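Local atomic coordinates of HhaI Restriction Endonuclease (Haemophilus parahaemolyticus, PDB entry 6UKI), a protein that cleaves double-stranded DNA at a short recognition sequence, as a type II restriction endonuclease whose active site takes up divalent metal ions. Residues Glu46-His51 and Phe232-Lys237. Sequence-based numbering, arbitrary orientation.
Sequences EAKMPH and FSISLK. With CA (calcium ion), chain G; nucleotides of chain B.
The turn that follows the E-X-K strand of the PD-(D/E)XK nuclease site meets a neighbouring antiparallel sheet here, where K48 and P50 touch I234 and L236. CD of K48 lies 3.5 Å from CD1 of I234, and the two side chains cross at about a right angle. The K48 chain then bends at chi3 and chi4 (chi4 -42°), which turns NZ towards the DNA. Its NZ donates a hydrogen bond of 2.9 Å to OP2 of DC9 of chain B. NZ also forms a salt bridge to OE1 of E46 at 3.3 Å, with a weak hydrogen bond within it. E46, A47 and K48 form the E-X-K part of the motif, and D34 supplies the aspartate. The calcium ion is bound by OE1 of E46 at 2.3 Å and by O of A47 at 2.2 Å. OP1 of DC9 of chain B, a water and OD2 of D34 are its other ligands. As in related nucleases, K48 is probably the catalytic lysine. Beyond it, N of M49 makes a weak hydrogen bond to OP1 of DT10 of chain B. The chain then enters strand 51-62, which pairs with strand 228-236. N of L236 donates to O of P50 at 2.9 Å. H51 and S235 form the next pair, antiparallel and non-hydrogen-bonded, with both side chains on one face of the sheet. CB of S235 lies oblique to the H51 ring, 3.5 Å from its ND1.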
ATOM      1  N   GLU A  46       0.183  13.014  -1.970  1.00 36.44           N
ATOM      2  CA  GLU A  46       0.013  11.576  -2.123  1.00 39.00           C
ATOM      3  C   GLU A  46      -0.374  11.241  -3.563  1.00 43.36           C
ATOM      4  O   GLU A  46      -1.385  11.739  -4.067  1.00 35.64           O
ATOM      5  CB  GLU A  46      -1.043  11.060  -1.150  1.00 37.15           C
ATOM      6  CG  GLU A  46      -1.289   9.559  -1.232  1.00 52.17           C
ATOM      7  CD  GLU A  46      -0.085   8.727  -0.822  1.00 55.08           C
ATOM      8  OE1 GLU A  46      -0.121   7.502  -1.046  1.00 60.80           O
ATOM      9  OE2 GLU A  46       0.892   9.283  -0.278  1.00 56.90           O
ATOM     10  N   ALA A  47       0.419  10.383  -4.207  1.00 48.04           N
ATOM     11  CA  ALA A  47       0.146   9.902  -5.557  1.00 48.54           C
ATOM     12  C   ALA A  47      -0.625   8.588  -5.498  1.00 54.42           C
ATOM     13  O   ALA A  47      -0.261   7.692  -4.734  1.00 66.47           O
ATOM     14  CB  ALA A  47       1.456   9.698  -6.323  1.00 41.75           C
ATOM     15  N   LYS A  48      -1.676   8.465  -6.311  1.00 50.45           N
ATOM     16  CA  LYS A  48      -2.450   7.228  -6.379  1.00 45.19           C
ATOM     17  C   LYS A  48      -2.943   7.027  -7.802  1.00 34.83           C
ATOM     18  O   LYS A  48      -3.410   7.973  -8.431  1.00 41.86           O
ATOM     19  CB  LYS A  48      -3.653   7.256  -5.424  1.00 42.45           C
ATOM     20  CG  LYS A  48      -3.265   7.309  -3.967  1.00 43.01           C
ATOM     21  CD  LYS A  48      -4.297   6.689  -3.072  1.00 45.03           C
ATOM     22  CE  LYS A  48      -3.612   6.071  -1.858  1.00 46.41           C
ATOM     23  NZ  LYS A  48      -2.373   5.352  -2.281  1.00 36.18           N
ATOM     24  N   MET A  49      -2.850   5.798  -8.304  1.00 36.39           N
ATOM     25  CA  MET A  49      -3.363   5.493  -9.637  1.00 40.54           C
ATOM     26  C   MET A  49      -4.894   5.527  -9.641  1.00 45.43           C
ATOM     27  O   MET A  49      -5.530   5.528  -8.587  1.00 51.05           O
ATOM     28  CB  MET A  49      -2.853   4.129 -10.107  1.00 36.01           C
ATOM     29  CG  MET A  49      -1.544   4.180 -10.868  1.00 62.56           C
ATOM     30  SD  MET A  49      -0.643   2.617 -10.891  1.00 71.45           S
ATOM     31  CE  MET A  49      -0.819   2.113 -12.591  1.00 64.42           C
ATOM     32  N   PRO A  50      -5.519   5.558 -10.823  1.00 51.71           N
ATOM     33  CA  PRO A  50      -6.992   5.582 -10.861  1.00 48.02           C
ATOM     34  C   PRO A  50      -7.658   4.430 -10.125  1.00 51.40           C
ATOM     35  O   PRO A  50      -8.758   4.606  -9.588  1.00 54.55           O
ATOM     36  CB  PRO A  50      -7.290   5.549 -12.362  1.00 49.84           C
ATOM     37  CG  PRO A  50      -6.143   6.264 -12.957  1.00 43.04           C
ATOM     38  CD  PRO A  50      -4.943   5.841 -12.151  1.00 53.23           C
ATOM     39  N   HIS A  51      -7.040   3.258 -10.072  1.00 53.44           N
ATOM     40  CA  HIS A  51      -7.539   2.153  -9.258  1.00 53.11           C
ATOM     41  C   HIS A  51      -6.440   1.760  -8.276  1.00 43.47           C
ATOM     42  O   HIS A  51      -5.438   1.157  -8.670  1.00 54.15           O
ATOM     43  CB  HIS A  51      -7.960   0.974 -10.136  1.00 49.29           C
ATOM     44  CG  HIS A  51      -9.060   1.303 -11.098  1.00 68.99           C
ATOM     45  ND1 HIS A  51     -10.384   1.374 -10.718  1.00 76.86           N
ATOM     46  CD2 HIS A  51      -9.033   1.588 -12.421  1.00 73.17           C
ATOM     47  CE1 HIS A  51     -11.124   1.690 -11.765  1.00 76.50           C
ATOM     48  NE2 HIS A  51     -10.328   1.829 -12.811  1.00 77.68           N
ATOM     49  N   PHE A 232      -8.925  -0.507   2.285  1.00 38.61           N
ATOM     50  CA  PHE A 232      -9.781   0.361   1.489  1.00 43.78           C
ATOM     51  C   PHE A 232      -9.291   0.414   0.048  1.00 44.19           C
ATOM     52  O   PHE A 232      -8.084   0.438  -0.208  1.00 38.66           O
ATOM     53  CB  PHE A 232      -9.815   1.782   2.060  1.00 40.51           C
ATOM     54  CG  PHE A 232     -10.348   1.864   3.456  1.00 39.84           C
ATOM     55  CD1 PHE A 232      -9.495   1.784   4.544  1.00 47.92           C
ATOM     56  CD2 PHE A 232     -11.699   2.022   3.686  1.00 55.49           C
ATOM     57  CE1 PHE A 232      -9.983   1.859   5.843  1.00 48.46           C
ATOM     58  CE2 PHE A 232     -12.198   2.100   4.984  1.00 64.40           C
ATOM     59  CZ  PHE A 232     -11.338   2.018   6.061  1.00 58.70           C
ATOM     60  N   SER A 233     -10.236   0.434  -0.887  1.00 44.16           N
ATOM     61  CA  SER A 233      -9.956   0.509  -2.312  1.00 42.27           C
ATOM     62  C   SER A 233     -10.620   1.756  -2.880  1.00 46.98           C
ATOM     63  O   SER A 233     -11.714   2.135  -2.446  1.00 45.32           O
ATOM     64  CB  SER A 233     -10.483  -0.728  -3.028  1.00 45.60           C
ATOM     65  OG  SER A 233      -9.533  -1.776  -3.004  1.00 56.11           O
ATOM     66  N   ILE A 234      -9.962   2.404  -3.841  1.00 42.54           N
ATOM     67  CA  ILE A 234     -10.512   3.601  -4.463  1.00 49.57           C
ATOM     68  C   ILE A 234     -10.485   3.473  -5.981  1.00 54.31           C
ATOM     69  O   ILE A 234      -9.621   2.801  -6.554  1.00 58.00           O
ATOM     70  CB  ILE A 234      -9.753   4.865  -4.025  1.00 46.73           C
ATOM     71  CG1 ILE A 234      -8.271   4.708  -4.343  1.00 41.30           C
ATOM     72  CG2 ILE A 234      -9.986   5.142  -2.549  1.00 30.45           C
ATOM     73  CD1 ILE A 234      -7.521   6.012  -4.340  1.00 44.42           C
ATOM     74  N   SER A 235     -11.439   4.141  -6.633  1.00 51.66           N
ATOM     75  CA  SER A 235     -11.524   4.164  -8.092  1.00 51.86           C
ATOM     76  C   SER A 235     -11.930   5.555  -8.554  1.00 47.58           C
ATOM     77  O   SER A 235     -12.892   6.131  -8.037  1.00 50.39           O
ATOM     78  CB  SER A 235     -12.524   3.124  -8.617  1.00 50.50           C
ATOM     79  OG  SER A 235     -13.765   3.227  -7.941  1.00 61.75           O
ATOM     80  N   LEU A 236     -11.196   6.084  -9.530  1.00 46.26           N
ATOM     81  CA  LEU A 236     -11.423   7.441 -10.001  1.00 44.24           C
ATOM     82  C   LEU A 236     -12.797   7.572 -10.642  1.00 54.95           C
ATOM     83  O   LEU A 236     -13.155   6.795 -11.530  1.00 70.67           O
ATOM     84  CB  LEU A 236     -10.342   7.822 -11.009  1.00 47.78           C
ATOM     85  CG  LEU A 236     -10.394   9.253 -11.537  1.00 45.79           C
ATOM     86  CD1 LEU A 236     -10.024  10.227 -10.434  1.00 41.99           C
ATOM     87  CD2 LEU A 236      -9.460   9.402 -12.717  1.00 50.11           C
ATOM     88  N   LYS A 237     -13.568   8.560 -10.188  1.00 59.75           N
ATOM     89  CA  LYS A 237     -14.851   8.847 -10.821  1.00 69.88           C
ATOM     90  C   LYS A 237     -14.632   9.322 -12.256  1.00 84.26           C
ATOM     91  O   LYS A 237     -13.714  10.095 -12.534  1.00 77.16           O
ATOM     92  CB  LYS A 237     -15.606   9.901 -10.013  1.00 60.46           C
ATOM     93  CG  LYS A 237     -15.850   9.509  -8.569  1.00 64.98           C
ATOM     94  CD  LYS A 237     -16.616  10.589  -7.816  1.00 73.23           C
ATOM     95  CE  LYS A 237     -17.141  10.055  -6.489  1.00 84.77           C
ATOM     96  NZ  LYS A 237     -17.750  11.123  -5.650  1.00 91.25           N
TER
HETATM   97 CA    CA G 301       0.621   6.641  -3.028  1.00 55.39          CA
ATOM     98  P    DT B  10      -0.882   2.626  -6.061  1.00 44.01           P
ATOM     99  OP1  DT B  10      -0.700   3.499  -7.237  1.00 52.02           O
ATOM    100  OP2  DT B  10      -1.231   3.202  -4.742  1.00 50.44           O
ATOM    101  O5'  DT B  10      -1.995   1.531  -6.420  1.00 52.29           O
ATOM    102  C5'  DT B  10      -2.098   1.014  -7.734  1.00 49.55           C
ATOM    103  C4'  DT B  10      -1.441  -0.350  -7.838  1.00 50.40           C
ATOM    104  O4'  DT B  10      -2.076  -1.289  -6.921  1.00 50.07           O
ATOM    105  C3'  DT B  10      -1.511  -0.996  -9.225  1.00 56.72           C
ATOM    106  O3'  DT B  10      -0.274  -1.633  -9.507  1.00 62.16           O
ATOM    107  C2'  DT B  10      -2.656  -2.006  -9.081  1.00 57.28           C
ATOM    108  C1'  DT B  10      -2.497  -2.448  -7.632  1.00 64.43           C
ATOM    109  N1   DT B  10      -3.772  -2.976  -6.989  1.00 64.25           N
ATOM    110  C2   DT B  10      -3.749  -4.188  -6.316  1.00 54.20           C
ATOM    111  O2   DT B  10      -2.760  -4.888  -6.226  1.00 54.26           O
ATOM    112  N3   DT B  10      -4.938  -4.554  -5.750  1.00 54.92           N
ATOM    113  C4   DT B  10      -6.128  -3.854  -5.786  1.00 70.45           C
ATOM    114  O4   DT B  10      -7.150  -4.271  -5.247  1.00 72.19           O
ATOM    115  C5   DT B  10      -6.089  -2.596  -6.501  1.00 61.97           C
ATOM    116  C7   DT B  10      -7.323  -1.747  -6.602  1.00 56.02           C
ATOM    117  C6   DT B  10      -4.926  -2.221  -7.060  1.00 54.29           C
ATOM    118  P    DC B   9       1.183   4.002  -1.460  1.00 49.09           P
ATOM    119  OP1  DC B   9       1.805   5.112  -2.197  1.00 68.51           O
ATOM    120  OP2  DC B   9      -0.154   4.126  -0.875  1.00 34.50           O
ATOM    121  O5'  DC B   9       1.156   2.759  -2.463  1.00 42.72           O
ATOM    122  C5'  DC B   9       2.170   2.629  -3.413  1.00 37.67           C
ATOM    123  C4'  DC B   9       2.057   1.319  -4.151  1.00 40.96           C
ATOM    124  O4'  DC B   9       2.293   0.206  -3.258  1.00 47.90           O
ATOM    125  C3'  DC B   9       0.703   1.003  -4.743  1.00 41.84           C
ATOM    126  O3'  DC B   9       0.475   1.777  -5.902  1.00 43.33           O
ATOM    127  C2'  DC B   9       0.905  -0.477  -5.067  1.00 43.80           C
ATOM    128  C1'  DC B   9       1.655  -0.952  -3.810  1.00 42.08           C
ATOM    129  N1   DC B   9       0.743  -1.540  -2.779  1.00 41.73           N
ATOM    130  C2   DC B   9       0.428  -2.893  -2.836  1.00 43.86           C
ATOM    131  O2   DC B   9       0.933  -3.583  -3.717  1.00 45.96           O
ATOM    132  N3   DC B   9      -0.418  -3.413  -1.908  1.00 43.85           N
ATOM    133  C4   DC B   9      -0.936  -2.626  -0.958  1.00 46.23           C
ATOM    134  N4   DC B   9      -1.759  -3.182  -0.060  1.00 42.17           N
ATOM    135  C5   DC B   9      -0.635  -1.237  -0.887  1.00 39.66           C
ATOM    136  C6   DC B   9       0.197  -0.739  -1.809  1.00 44.64           C
TER
HETATM  137  O   HOH W   1       2.039   6.442  -4.713  1.00 28.98           O